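Local coordinates for putative Scyalone Dehydratase (Novosphingobium aromaticivorans DSM 12444, PDB 3EF8), which probably acts as a scytalone dehydratase-like lyase of the NTF2-like superfamily, at residues Ala12-Met17 with Ser75-Asp80; Thr70-Ser75 with Val93-Arg98; Ile107-Tyr112 with Met134-His139; Arg127-Thr132 with Ala142-Gly147. All blocks are in the same frame, centred on the assembly; numbering follows the deposited sequence.

Contact 1 (Ala12-Met17 with Ser75-Asp80); sequences AIERMM and SNICID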
loop_
_atom_site.group_PDB
_atom_site.type_symbol
_atom_site.label_atom_id
_atom_site.label_comp_id
_atom_site.label_asym_id
_atom_site.label_seq_id
_atom_site.Cartn_x
_atom_site.Cartn_y
_atom_site.Cartn_z
ATOM N N ALA A 12 -12.207 4.356 10.468
ATOM C CA ALA A 12 -13.461 4.224 9.743
ATOM C C ALA A 12 -13.418 4.774 8.329
ATOM O O ALA A 12 -14.006 4.197 7.393
ATOM C CB ALA A 12 -14.649 4.897 10.546
ATOM N N ILE A 13 -12.730 5.893 8.168
ATOM C CA ILE A 13 -12.571 6.530 6.859
ATOM C C ILE A 13 -11.757 5.585 5.957
ATOM O O ILE A 13 -12.116 5.335 4.811
ATOM C CB ILE A 13 -11.925 7.937 6.973
ATOM C CG1 ILE A 13 -12.951 8.893 7.607
ATOM C CG2 ILE A 13 -11.405 8.420 5.589
ATOM C CD1 ILE A 13 -12.275 10.162 8.110
ATOM N N GLU A 14 -10.650 5.083 6.489
ATOM C CA GLU A 14 -9.800 4.168 5.693
ATOM C C GLU A 14 -10.622 2.944 5.310
ATOM O O GLU A 14 -10.596 2.512 4.128
ATOM C CB GLU A 14 -8.587 3.759 6.494
ATOM C CG GLU A 14 -7.547 4.859 6.634
ATOM C CD GLU A 14 -6.410 4.589 7.550
ATOM O OE1 GLU A 14 -6.533 3.710 8.423
ATOM O OE2 GLU A 14 -5.389 5.326 7.432
ATOM N N ARG A 15 -11.353 2.361 6.265
ATOM C CA ARG A 15 -12.214 1.223 5.965
ATOM C C ARG A 15 -13.186 1.517 4.820
ATOM O O ARG A 15 -13.408 0.670 3.932
ATOM C CB ARG A 15 -12.971 0.767 7.234
ATOM C CG ARG A 15 -13.964 -0.339 7.041
ATOM C CD ARG A 15 -13.348 -1.540 6.319
ATOM N NE ARG A 15 -14.270 -2.665 6.249
ATOM C CZ ARG A 15 -14.464 -3.550 7.226
ATOM N NH1 ARG A 15 -13.795 -3.495 8.370
ATOM N NH2 ARG A 15 -15.359 -4.504 7.023
HETATM N N MSE A 16 -13.790 2.696 4.844
HETATM C CA MSE A 16 -14.759 3.051 3.793
HETATM C C MSE A 16 -14.055 3.113 2.462
HETATM O O MSE A 16 -14.572 2.613 1.442
HETATM C CB MSE A 16 -15.462 4.365 4.153
HETATM C CG MSE A 16 -16.519 4.786 3.207
HETATM SE SE MSE A 16 -15.891 5.648 1.583
HETATM C CE MSE A 16 -15.545 7.444 2.380
HETATM N N MSE A 17 -12.861 3.701 2.444
HETATM C CA MSE A 17 -12.099 3.830 1.205
HETATM C C MSE A 17 -11.735 2.446 0.647
HETATM O O MSE A 17 -11.728 2.245 -0.575
HETATM C CB MSE A 17 -10.858 4.678 1.403
HETATM C CG MSE A 17 -11.212 6.140 1.835
HETATM SE SE MSE A 17 -9.692 7.164 2.314
HETATM C CE MSE A 17 -8.754 7.346 0.609
ATOM N N SER A 75 -2.954 3.514 -0.729
ATOM C CA SER A 75 -1.937 3.650 0.292
ATOM C C SER A 75 -1.681 5.128 0.567
ATOM O O SER A 75 -2.261 6.021 -0.071
ATOM C CB SER A 75 -0.623 2.994 -0.159
ATOM O OG SER A 75 -0.048 3.647 -1.262
ATOM N N ASN A 76 -0.791 5.404 1.487
ATOM C CA ASN A 76 -0.330 6.760 1.726
ATOM C C ASN A 76 -1.487 7.676 2.105
ATOM O O ASN A 76 -1.494 8.857 1.684
ATOM C CB ASN A 76 0.424 7.327 0.502
ATOM C CG ASN A 76 1.698 6.578 0.170
ATOM O OD1 ASN A 76 1.686 5.385 -0.055
ATOM N ND2 ASN A 76 2.797 7.299 0.099
ATOM N N ILE A 77 -2.396 7.191 2.936
ATOM C CA ILE A 77 -3.619 7.911 3.296
ATOM C C ILE A 77 -3.355 8.920 4.412
ATOM O O ILE A 77 -2.891 8.548 5.461
ATOM C CB ILE A 77 -4.730 6.944 3.667
ATOM C CG1 ILE A 77 -5.121 6.060 2.438
ATOM C CG2 ILE A 77 -5.982 7.705 4.162
ATOM C CD1 ILE A 77 -6.024 4.882 2.753
ATOM N N CYS A 78 -3.615 10.193 4.113
ATOM C CA CYS A 78 -3.374 11.367 4.984
ATOM C C CYS A 78 -4.715 12.025 5.233
ATOM O O CYS A 78 -5.404 12.408 4.303
ATOM C CB CYS A 78 -2.459 12.308 4.249
ATOM S SG CYS A 78 -0.844 11.591 3.889
ATOM N N ILE A 79 -5.101 12.127 6.491
ATOM C CA ILE A 79 -6.429 12.616 6.877
ATOM C C ILE A 79 -6.304 13.838 7.760
ATOM O O ILE A 79 -5.621 13.793 8.749
ATOM C CB ILE A 79 -7.182 11.532 7.625
ATOM C CG1 ILE A 79 -7.335 10.280 6.713
ATOM C CG2 ILE A 79 -8.577 12.081 8.067
ATOM C CD1 ILE A 79 -7.965 9.070 7.410
ATOM N N ASP A 80 -6.985 14.896 7.355
ATOM C CA ASP A 80 -7.075 16.149 8.140
ATOM C C ASP A 80 -8.548 16.377 8.430
ATOM O O ASP A 80 -9.328 16.598 7.533
ATOM C CB ASP A 80 -6.536 17.335 7.358
ATOM C CG ASP A 80 -5.062 17.212 7.034
ATOM O OD1 ASP A 80 -4.344 16.684 7.878
ATOM O OD2 ASP A 80 -4.642 17.671 5.950
HETATM O O HOH W 1 -2.949 6.050 6.563
#
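The carboxylate of Glu-14 is the flat group that meets the strand: its OE2 lies 4.1 Å from Ile-77 CG2 and also takes a hydrogen bond from water 1. That water donates a second bond, 2.7 Å long, to Ile-77 O, and so ties helix 12-17 to the strand backbone. Behind the carboxylate, Glu-14 CG packs on CG2 and CD1 of Ile-77. The rest is apolar. Ile-13 and Ile-79 lie alongside with their chains running opposite ways; CG2 of Ile-13, the branch anti to the backbone N, comes within 3.9 Å of Ile-79 CD1, while selenomethionine Met-17 meets Ile-77 tip to tip, its SE 4.2 Å from CG2. The axis of segment 12-17 passes 10.3 Å from that of strand 75-80, so helix 3-25 packs across the sheet, as in the NTF2-like fold. Glu-14 OE2 also forms a salt bridge with Arg-11 of the second subunit, and the buried acid, held by that arginine and the water, probably stays ionised among hydrophobic neighbours.

Contact 2 (Thr70-Ser75 with Val93-Arg98); sequences TSHHNS and VLAIHR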
loop_
_atom_site.group_PDB
_atom_site.type_symbol
_atom_site.label_atom_id
_atom_site.label_comp_id
_atom_site.label_asym_id
_atom_site.label_seq_id
_atom_site.Cartn_x
_atom_site.Cartn_y
_atom_site.Cartn_z
ATOM N N THR A 70 -10.148 -5.586 -12.381
ATOM C CA THR A 70 -9.334 -4.462 -11.907
ATOM C C THR A 70 -8.786 -4.810 -10.525
ATOM O O THR A 70 -9.338 -5.629 -9.787
ATOM C CB THR A 70 -10.124 -3.126 -11.827
ATOM O OG1 THR A 70 -11.204 -3.235 -10.921
ATOM C CG2 THR A 70 -10.731 -2.692 -13.139
ATOM N N SER A 71 -7.676 -4.159 -10.179
ATOM C CA SER A 71 -7.115 -4.271 -8.860
ATOM C C SER A 71 -6.679 -2.889 -8.382
ATOM O O SER A 71 -5.902 -2.236 -9.038
ATOM C CB SER A 71 -5.919 -5.213 -8.892
ATOM O OG SER A 71 -5.486 -5.561 -7.594
ATOM N N HIS A 72 -7.238 -2.470 -7.245
ATOM C CA HIS A 72 -6.939 -1.173 -6.668
ATOM C C HIS A 72 -6.220 -1.342 -5.335
ATOM O O HIS A 72 -6.634 -2.049 -4.446
ATOM C CB HIS A 72 -8.221 -0.386 -6.445
ATOM C CG HIS A 72 -8.839 0.119 -7.689
ATOM N ND1 HIS A 72 -9.507 -0.702 -8.582
ATOM C CD2 HIS A 72 -8.839 1.354 -8.243
ATOM C CE1 HIS A 72 -9.886 0.013 -9.630
ATOM N NE2 HIS A 72 -9.515 1.271 -9.445
ATOM N N HIS A 73 -5.105 -0.635 -5.259
ATOM C CA HIS A 73 -4.202 -0.664 -4.128
ATOM C C HIS A 73 -4.086 0.775 -3.632
ATOM O O HIS A 73 -3.504 1.626 -4.296
ATOM C CB HIS A 73 -2.818 -1.171 -4.594
ATOM C CG HIS A 73 -2.891 -2.487 -5.314
ATOM N ND1 HIS A 73 -2.472 -3.667 -4.726
ATOM C CD2 HIS A 73 -3.408 -2.817 -6.522
ATOM C CE1 HIS A 73 -2.745 -4.670 -5.565
ATOM N NE2 HIS A 73 -3.328 -4.183 -6.643
ATOM N N ASN A 74 -4.606 1.039 -2.440
ATOM C CA ASN A 74 -4.717 2.385 -1.899
ATOM C C ASN A 74 -3.820 2.508 -0.717
ATOM O O ASN A 74 -3.914 1.676 0.204
ATOM C CB ASN A 74 -6.146 2.630 -1.450
ATOM C CG ASN A 74 -7.132 2.458 -2.578
ATOM O OD1 ASN A 74 -7.646 1.358 -2.849
ATOM N ND2 ASN A 74 -7.428 3.567 -3.246
ATOM N N SER A 75 -2.954 3.514 -0.729
ATOM C CA SER A 75 -1.937 3.650 0.292
ATOM C C SER A 75 -1.681 5.128 0.567
ATOM O O SER A 75 -2.261 6.021 -0.071
ATOM C CB SER A 75 -0.623 2.994 -0.159
ATOM O OG SER A 75 -0.048 3.647 -1.262
ATOM N N VAL A 93 -2.989 6.000 -5.201
ATOM C CA VAL A 93 -3.620 4.824 -5.787
ATOM C C VAL A 93 -2.785 4.238 -6.896
ATOM O O VAL A 93 -2.185 4.949 -7.689
ATOM C CB VAL A 93 -5.089 5.117 -6.253
ATOM C CG1 VAL A 93 -5.125 6.141 -7.371
ATOM C CG2 VAL A 93 -5.774 3.846 -6.669
ATOM N N LEU A 94 -2.720 2.913 -6.893
ATOM C CA LEU A 94 -2.220 2.098 -7.991
ATOM C C LEU A 94 -3.434 1.277 -8.465
ATOM O O LEU A 94 -4.012 0.513 -7.708
ATOM C CB LEU A 94 -1.108 1.167 -7.553
ATOM C CG LEU A 94 -0.554 0.218 -8.596
ATOM C CD1 LEU A 94 0.171 0.983 -9.699
ATOM C CD2 LEU A 94 0.404 -0.770 -7.878
ATOM N N ALA A 95 -3.835 1.444 -9.725
ATOM C CA ALA A 95 -5.010 0.775 -10.237
ATOM C C ALA A 95 -4.666 0.085 -11.547
ATOM O O ALA A 95 -4.212 0.731 -12.471
ATOM C CB ALA A 95 -6.177 1.770 -10.428
ATOM N N ILE A 96 -4.835 -1.244 -11.550
ATOM C CA ILE A 96 -4.492 -2.059 -12.735
ATOM C C ILE A 96 -5.793 -2.535 -13.357
ATOM O O ILE A 96 -6.665 -3.000 -12.701
ATOM C CB ILE A 96 -3.605 -3.229 -12.365
ATOM C CG1 ILE A 96 -2.312 -2.766 -11.645
ATOM C CG2 ILE A 96 -3.207 -4.020 -13.643
ATOM C CD1 ILE A 96 -2.476 -2.678 -10.096
ATOM N N HIS A 97 -5.861 -2.383 -14.670
ATOM C CA HIS A 97 -7.051 -2.727 -15.438
ATOM C C HIS A 97 -6.772 -3.753 -16.530
ATOM O O HIS A 97 -5.917 -3.510 -17.392
ATOM C CB HIS A 97 -7.576 -1.452 -16.113
ATOM C CG HIS A 97 -7.830 -0.323 -15.176
ATOM N ND1 HIS A 97 -6.793 0.424 -14.658
ATOM C CD2 HIS A 97 -8.971 0.206 -14.686
ATOM C CE1 HIS A 97 -7.293 1.340 -13.846
ATOM N NE2 HIS A 97 -8.606 1.246 -13.864
ATOM N N ARG A 98 -7.495 -4.866 -16.457
ATOM C CA ARG A 98 -7.357 -5.957 -17.472
ATOM C C ARG A 98 -8.599 -5.806 -18.344
ATOM O O ARG A 98 -9.742 -5.936 -17.896
ATOM C CB ARG A 98 -7.307 -7.338 -16.837
ATOM C CG ARG A 98 -7.193 -8.406 -17.936
ATOM C CD ARG A 98 -6.383 -9.574 -17.578
ATOM N NE ARG A 98 -5.027 -9.200 -17.253
ATOM C CZ ARG A 98 -4.191 -10.005 -16.621
ATOM N NH1 ARG A 98 -4.602 -11.201 -16.250
ATOM N NH2 ARG A 98 -2.996 -9.571 -16.303
#
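Backbone bonds join Ser-71 to Ile-96 and His-73 to Leu-94 in both directions, the hydrogen-bonded pairs of the antiparallel hairpin of strands 67-81 and 86-99. The straighter bonds run from Leu-94 N to His-73 O, at 172°, and from Ile-96 N to Ser-71 O. CA-H...O contacts fill in between, the shortest from Thr-70 CA to Ile-96 O at 3.1 Å. Ring contacts differ on the two sides of the sheet. On the face carrying Thr-70, His-72, Ala-95 and His-97, His-72 CG is anti to the carbonyl carbon (chi1 -73°), which brings the imidazole against Ala-95, whose CB is 3.5 Å from both CD2 and NE2. Thr-70 CG2 approaches CD2 of His-97, and the rings of His-72 and His-97 meet obliquely, planes at 79°. Helix 3-25 covers His-72 and Asn-74. On the other face, His-73 turns a ring edge to Leu-94 O, and CD1 of Ile-96 reaches its CD2 at 3.7 Å. Among side-chain hydrogen bonds, Ser-71 OG and His-73 NE2 are 2.7 Å apart, which fixes that ring's rotation. Thr-70 OG1 and His-72 ND1 both bind Asp-25, and His-97 ND1 binds Gly-106 O. Asp-25 would thus orient His-72 with NE2 toward His-97, a His-His-Asp grouping reminiscent of the scytalone dehydratase active site, though its role here is inferred.

Contact 3 (Ile107-Tyr112 with Met134-His139); sequences ILYGQY and MTTDYH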
loop_
_atom_site.group_PDB
_atom_site.type_symbol
_atom_site.label_atom_id
_atom_site.label_comp_id
_atom_site.label_asym_id
_atom_site.label_seq_id
_atom_site.Cartn_x
_atom_site.Cartn_y
_atom_site.Cartn_z
ATOM N N ILE A 107 -2.400 0.750 -16.548
ATOM C CA ILE A 107 -1.997 1.113 -15.189
ATOM C C ILE A 107 -2.184 2.593 -14.947
ATOM O O ILE A 107 -1.708 3.408 -15.721
ATOM C CB ILE A 107 -0.506 0.794 -14.923
ATOM C CG1 ILE A 107 -0.089 -0.557 -15.514
ATOM C CG2 ILE A 107 -0.234 0.941 -13.394
ATOM C CD1 ILE A 107 -0.791 -1.746 -14.995
ATOM N N LEU A 108 -2.883 2.906 -13.836
ATOM C CA LEU A 108 -3.050 4.261 -13.351
ATOM C C LEU A 108 -2.256 4.406 -12.051
ATOM O O LEU A 108 -2.403 3.614 -11.128
ATOM C CB LEU A 108 -4.526 4.590 -13.079
ATOM C CG LEU A 108 -4.770 5.812 -12.153
ATOM C CD1 LEU A 108 -4.434 6.917 -13.033
ATOM C CD2 LEU A 108 -6.248 5.866 -11.700
ATOM N N TYR A 109 -1.404 5.414 -12.036
ATOM C CA TYR A 109 -0.693 5.875 -10.833
ATOM C C TYR A 109 -1.293 7.211 -10.474
ATOM O O TYR A 109 -1.214 8.144 -11.263
ATOM C CB TYR A 109 0.783 6.029 -11.073
ATOM C CG TYR A 109 1.470 4.824 -11.638
ATOM C CD1 TYR A 109 1.999 3.829 -10.828
ATOM C CD2 TYR A 109 1.573 4.688 -13.019
ATOM C CE1 TYR A 109 2.650 2.724 -11.371
ATOM C CE2 TYR A 109 2.253 3.621 -13.567
ATOM C CZ TYR A 109 2.773 2.636 -12.740
ATOM O OH TYR A 109 3.450 1.562 -13.293
ATOM N N GLY A 110 -1.956 7.311 -9.327
ATOM C CA GLY A 110 -2.719 8.506 -9.066
ATOM C C GLY A 110 -2.684 8.971 -7.625
ATOM O O GLY A 110 -2.102 8.308 -6.746
ATOM N N GLN A 111 -3.297 10.113 -7.430
ATOM C CA GLN A 111 -3.544 10.705 -6.118
ATOM C C GLN A 111 -5.008 11.025 -6.012
ATOM O O GLN A 111 -5.581 11.585 -6.966
ATOM C CB GLN A 111 -2.747 12.004 -5.960
ATOM C CG GLN A 111 -1.282 11.875 -6.247
ATOM C CD GLN A 111 -0.566 13.240 -6.242
ATOM O OE1 GLN A 111 -1.240 14.287 -6.287
ATOM N NE2 GLN A 111 0.758 13.233 -6.233
ATOM N N TYR A 112 -5.622 10.736 -4.895
ATOM C CA TYR A 112 -6.960 11.189 -4.625
ATOM C C TYR A 112 -6.975 12.290 -3.606
ATOM O O TYR A 112 -6.407 12.138 -2.542
ATOM C CB TYR A 112 -7.842 10.045 -4.117
ATOM C CG TYR A 112 -8.541 9.251 -5.165
ATOM C CD1 TYR A 112 -9.540 9.838 -5.901
ATOM C CD2 TYR A 112 -8.236 7.948 -5.384
ATOM C CE1 TYR A 112 -10.243 9.171 -6.844
ATOM C CE2 TYR A 112 -8.975 7.212 -6.379
ATOM C CZ TYR A 112 -9.960 7.857 -7.064
ATOM O OH TYR A 112 -10.694 7.206 -8.078
HETATM N N MSE A 134 0.692 9.540 -13.517
HETATM C CA MSE A 134 1.055 9.026 -14.815
HETATM C C MSE A 134 0.269 7.784 -15.061
HETATM O O MSE A 134 -0.392 7.255 -14.169
HETATM C CB MSE A 134 2.535 8.756 -14.913
HETATM C CG MSE A 134 3.064 7.951 -13.816
HETATM SE SE MSE A 134 4.943 8.425 -13.608
HETATM C CE MSE A 134 5.467 6.709 -13.145
ATOM N N THR A 135 0.334 7.318 -16.305
ATOM C CA THR A 135 -0.369 6.103 -16.721
ATOM C C THR A 135 0.455 5.298 -17.725
ATOM O O THR A 135 1.383 5.820 -18.380
ATOM C CB THR A 135 -1.745 6.362 -17.346
ATOM O OG1 THR A 135 -1.595 6.978 -18.637
ATOM C CG2 THR A 135 -2.590 7.268 -16.491
ATOM N N THR A 136 0.104 4.028 -17.812
ATOM C CA THR A 136 0.723 3.126 -18.769
ATOM C C THR A 136 -0.309 2.300 -19.467
ATOM O O THR A 136 -1.109 1.588 -18.859
ATOM C CB THR A 136 1.722 2.191 -18.025
ATOM O OG1 THR A 136 2.706 3.021 -17.374
ATOM C CG2 THR A 136 2.431 1.223 -19.006
ATOM N N ASP A 137 -0.257 2.386 -20.802
ATOM C CA ASP A 137 -1.133 1.580 -21.664
ATOM C C ASP A 137 -2.599 1.766 -21.307
ATOM O O ASP A 137 -3.426 0.875 -21.471
ATOM C CB ASP A 137 -0.731 0.114 -21.606
ATOM C CG ASP A 137 0.619 -0.158 -22.242
ATOM O OD1 ASP A 137 0.924 0.449 -23.298
ATOM O OD2 ASP A 137 1.348 -1.004 -21.742
ATOM N N TYR A 138 -2.924 2.984 -20.875
ATOM C CA TYR A 138 -4.219 3.259 -20.309
ATOM C C TYR A 138 -5.245 3.756 -21.339
ATOM O O TYR A 138 -4.874 4.071 -22.499
ATOM C CB TYR A 138 -4.009 4.269 -19.185
ATOM C CG TYR A 138 -5.111 4.397 -18.165
ATOM C CD1 TYR A 138 -5.563 3.298 -17.454
ATOM C CD2 TYR A 138 -5.644 5.623 -17.843
ATOM C CE1 TYR A 138 -6.559 3.413 -16.511
ATOM C CE2 TYR A 138 -6.635 5.742 -16.871
ATOM C CZ TYR A 138 -7.058 4.658 -16.204
ATOM O OH TYR A 138 -8.049 4.822 -15.255
ATOM N N HIS A 139 -6.497 3.788 -20.912
ATOM C CA HIS A 139 -7.654 4.037 -21.837
ATOM C C HIS A 139 -8.255 5.402 -21.685
ATOM O O HIS A 139 -9.259 5.747 -22.292
ATOM C CB HIS A 139 -8.724 2.984 -21.653
ATOM C CG HIS A 139 -9.356 3.031 -20.312
ATOM N ND1 HIS A 139 -8.695 2.618 -19.176
ATOM C CD2 HIS A 139 -10.571 3.462 -19.913
ATOM C CE1 HIS A 139 -9.486 2.800 -18.130
ATOM N NE2 HIS A 139 -10.628 3.314 -18.553
HETATM O O HOH W 2 4.589 1.848 -15.846
#
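Ile-107 and Thr-136 exchange two backbone hydrogen bonds, each 2.8 Å long, Ile-107 N to Thr-136 O and Thr-136 N to Ile-107 O, so all four of their main-chain polar atoms are used across the contact. Two residues on, Tyr-109 N reaches Met-134 O at 3.0 Å, whereas the return bond from Met-134 N to Tyr-109 O is stretched to 3.3 Å; the Tyr-109 backbone also bonds Thr-133. Leu-108, which sits between these pairs opposite Thr-135, instead makes its backbone hydrogen bonding with Ala-95 of the adjacent strand. The hydroxyls are served by water 2, which bonds to both Tyr-109 OH and Thr-136 OG1; the latter also lies at the edge of the Tyr-109 ring, near CE2. Arg-98 of the second subunit bonds Thr-135 O and, weakly, Thr-136 OG1, so the strand end is tied into the oligomer as well. Apolar contacts finish the joint. Leu-108 CB sits over one face of the Tyr-138 ring, 4.0 Å from CZ, and Leu-108 CD1 touches Thr-135 CG2. The Tyr-138 ring also meets His-97 edge-to-face. Ile-107 CG2 lies over one face of the Tyr-109 ring, toward its rim. The pairing belongs to the beta hairpin of strands 106-119 and 122-136, part of the curved sheet of the NTF2-like fold.

Contact 4 (Arg127-Thr132 with Ala142-Gly147); sequences RRELRT and AANPIG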
loop_
_atom_site.group_PDB
_atom_site.type_symbol
_atom_site.label_atom_id
_atom_site.label_comp_id
_atom_site.label_asym_id
_atom_site.label_seq_id
_atom_site.Cartn_x
_atom_site.Cartn_y
_atom_site.Cartn_z
ATOM N N ARG A 127 -16.748 14.790 -2.026
ATOM C CA ARG A 127 -15.998 15.119 -3.219
ATOM C C ARG A 127 -14.826 14.165 -3.372
ATOM O O ARG A 127 -14.187 13.824 -2.392
ATOM C CB ARG A 127 -15.444 16.559 -3.195
ATOM C CG ARG A 127 -14.734 16.901 -4.492
ATOM C CD ARG A 127 -14.424 18.419 -4.634
ATOM N NE ARG A 127 -13.416 18.651 -5.680
ATOM C CZ ARG A 127 -13.726 18.824 -6.959
ATOM N NH1 ARG A 127 -15.000 18.792 -7.326
ATOM N NH2 ARG A 127 -12.788 19.008 -7.865
ATOM N N ARG A 128 -14.586 13.721 -4.605
ATOM C CA ARG A 128 -13.342 13.032 -4.982
ATOM C C ARG A 128 -12.745 13.694 -6.187
ATOM O O ARG A 128 -13.425 13.858 -7.220
ATOM C CB ARG A 128 -13.537 11.561 -5.340
ATOM C CG ARG A 128 -14.219 10.737 -4.344
ATOM C CD ARG A 128 -13.824 9.279 -4.500
ATOM N NE ARG A 128 -12.498 9.046 -3.913
ATOM C CZ ARG A 128 -11.972 7.865 -3.661
ATOM N NH1 ARG A 128 -12.559 6.759 -4.085
ATOM N NH2 ARG A 128 -10.862 7.799 -2.974
ATOM N N GLU A 129 -11.471 14.018 -6.101
ATOM C CA GLU A 129 -10.743 14.567 -7.202
ATOM C C GLU A 129 -9.540 13.669 -7.449
ATOM O O GLU A 129 -8.674 13.513 -6.590
ATOM C CB GLU A 129 -10.291 15.985 -6.927
ATOM C CG GLU A 129 -9.415 16.554 -7.995
ATOM C CD GLU A 129 -9.029 17.983 -7.727
ATOM O OE1 GLU A 129 -9.925 18.808 -7.430
ATOM O OE2 GLU A 129 -7.854 18.289 -7.871
ATOM N N LEU A 130 -9.500 13.024 -8.604
ATOM C CA LEU A 130 -8.359 12.212 -9.005
ATOM C C LEU A 130 -7.383 13.041 -9.732
ATOM O O LEU A 130 -7.754 13.731 -10.721
ATOM C CB LEU A 130 -8.781 11.069 -9.907
ATOM C CG LEU A 130 -7.658 10.228 -10.452
ATOM C CD1 LEU A 130 -6.972 9.376 -9.375
ATOM C CD2 LEU A 130 -8.196 9.314 -11.571
ATOM N N ARG A 131 -6.126 13.008 -9.286
ATOM C CA ARG A 131 -5.015 13.641 -9.988
ATOM C C ARG A 131 -4.133 12.508 -10.498
ATOM O O ARG A 131 -3.812 11.590 -9.775
ATOM C CB ARG A 131 -4.246 14.614 -9.100
ATOM C CG ARG A 131 -5.137 15.728 -8.584
ATOM C CD ARG A 131 -4.356 16.738 -7.771
ATOM N NE ARG A 131 -5.269 17.696 -7.176
ATOM C CZ ARG A 131 -4.946 18.555 -6.216
ATOM N NH1 ARG A 131 -3.705 18.606 -5.745
ATOM N NH2 ARG A 131 -5.868 19.365 -5.740
ATOM N N THR A 132 -3.808 12.523 -11.789
ATOM C CA THR A 132 -3.117 11.449 -12.444
ATOM C C THR A 132 -1.633 11.743 -12.525
ATOM O O THR A 132 -1.170 12.662 -13.188
ATOM C CB THR A 132 -3.734 11.178 -13.850
ATOM O OG1 THR A 132 -5.098 10.773 -13.685
ATOM C CG2 THR A 132 -3.002 10.082 -14.565
ATOM N N ALA A 142 -7.419 12.234 -21.057
ATOM C CA ALA A 142 -7.611 13.456 -20.287
ATOM C C ALA A 142 -7.305 13.156 -18.827
ATOM O O ALA A 142 -7.518 12.052 -18.326
ATOM C CB ALA A 142 -9.039 13.978 -20.402
ATOM N N ALA A 143 -6.773 14.164 -18.148
ATOM C CA ALA A 143 -6.472 13.989 -16.731
ATOM C C ALA A 143 -6.278 15.308 -16.027
ATOM O O ALA A 143 -5.938 16.326 -16.635
ATOM C CB ALA A 143 -5.226 13.182 -16.613
ATOM N N ASN A 144 -6.486 15.277 -14.700
ATOM C CA ASN A 144 -6.118 16.406 -13.838
ATOM C C ASN A 144 -4.667 16.187 -13.448
ATOM O O ASN A 144 -4.319 15.127 -12.951
ATOM C CB ASN A 144 -6.923 16.413 -12.548
ATOM C CG ASN A 144 -8.401 16.663 -12.756
ATOM O OD1 ASN A 144 -8.771 17.541 -13.559
ATOM N ND2 ASN A 144 -9.259 15.910 -12.058
ATOM N N PRO A 145 -3.778 17.152 -13.665
ATOM C CA PRO A 145 -2.385 16.925 -13.304
ATOM C C PRO A 145 -2.198 16.996 -11.796
ATOM O O PRO A 145 -3.003 17.549 -11.084
ATOM C CB PRO A 145 -1.654 18.084 -13.958
ATOM C CG PRO A 145 -2.692 19.117 -14.209
ATOM C CD PRO A 145 -3.999 18.426 -14.369
ATOM N N ILE A 146 -1.102 16.389 -11.323
ATOM C CA ILE A 146 -0.789 16.489 -9.893
ATOM C C ILE A 146 -0.244 17.843 -9.498
ATOM O O ILE A 146 -0.294 18.234 -8.353
ATOM C CB ILE A 146 0.127 15.372 -9.397
ATOM C CG1 ILE A 146 1.504 15.415 -10.028
ATOM C CG2 ILE A 146 -0.553 14.002 -9.621
ATOM C CD1 ILE A 146 2.550 14.527 -9.332
ATOM N N GLY A 147 0.275 18.571 -10.483
ATOM C CA GLY A 147 0.862 19.886 -10.221
ATOM C C GLY A 147 2.344 19.813 -9.866
ATOM O O GLY A 147 2.846 20.632 -9.083
HETATM O O HOH W 3 -6.985 12.756 -13.207
HETATM O O HOH W 4 -1.238 17.030 -6.131
HETATM O O HOH W 5 0.247 14.937 -13.458
#
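Asn-144 grips strand 127-132 at two points: its ND2 donates to Leu-130 O at 3.0 Å, and its O accepts from Thr-132 N at 2.9 Å, the donor nearly in line with the carbonyl. CG of Asn-144 stands anti to its own carbonyl carbon (chi1 -66°), and the amide beyond it also bonds Ser-43 of strand 40-43. Water 3 reinforces this grip, joining Leu-130 O, Thr-132 OG1 and Asn-144 N. Close packing flanks it, with Ala-143 CB 3.7 Å from Thr-132 CB and Ile-146 CG2 3.8 Å from Arg-131 CB. The tail 142-147, which has no regular structure, thus folds back over the last strand of the chain in this NTF2-like fold, the touching parts running 90° apart. The remaining links are looser: water 5 connects Thr-132 O with Ile-146 N, and water 4 spans Arg-131 NH1 and Ile-146 O. On this side Pro-145 is exposed, and its O lies 3.7 Å from Arg-131 CD, beside the aliphatic part of the chain. Salt bridges within the strand engage NE and NH2 of Arg-131, which hold Glu-129 OE2 side-on, NE at 2.7 Å and NH2 by a bent bond (3.1 Å, 136°), while Arg-127 NH2 takes Glu-129 OE1 at 2.9 Å.

Overall arrangement
All four contacts reach one mixed sheet. Contacts 1 and 2 share strand 67-81, overlap at Ser-75 and alternate along the chain; contacts 3 and 4 also alternate, share strand 122-136 and follow them in sequence. Only contact 1 has a segment on helix 3-25, and its centre is 16 to 20 Å from the others. Contacts 2 and 3, on neighbouring strands 86-99 and 106-119, have centres 9 Å apart; contact 4 lies about 11 Å from contact 3. Two successive hairpins form four of the sheet's six strands, with the helix packed on it at contact 1 and the C-terminal tail over the chain's last strand at contact 4. All four touch the second subunit of the three-chain assembly.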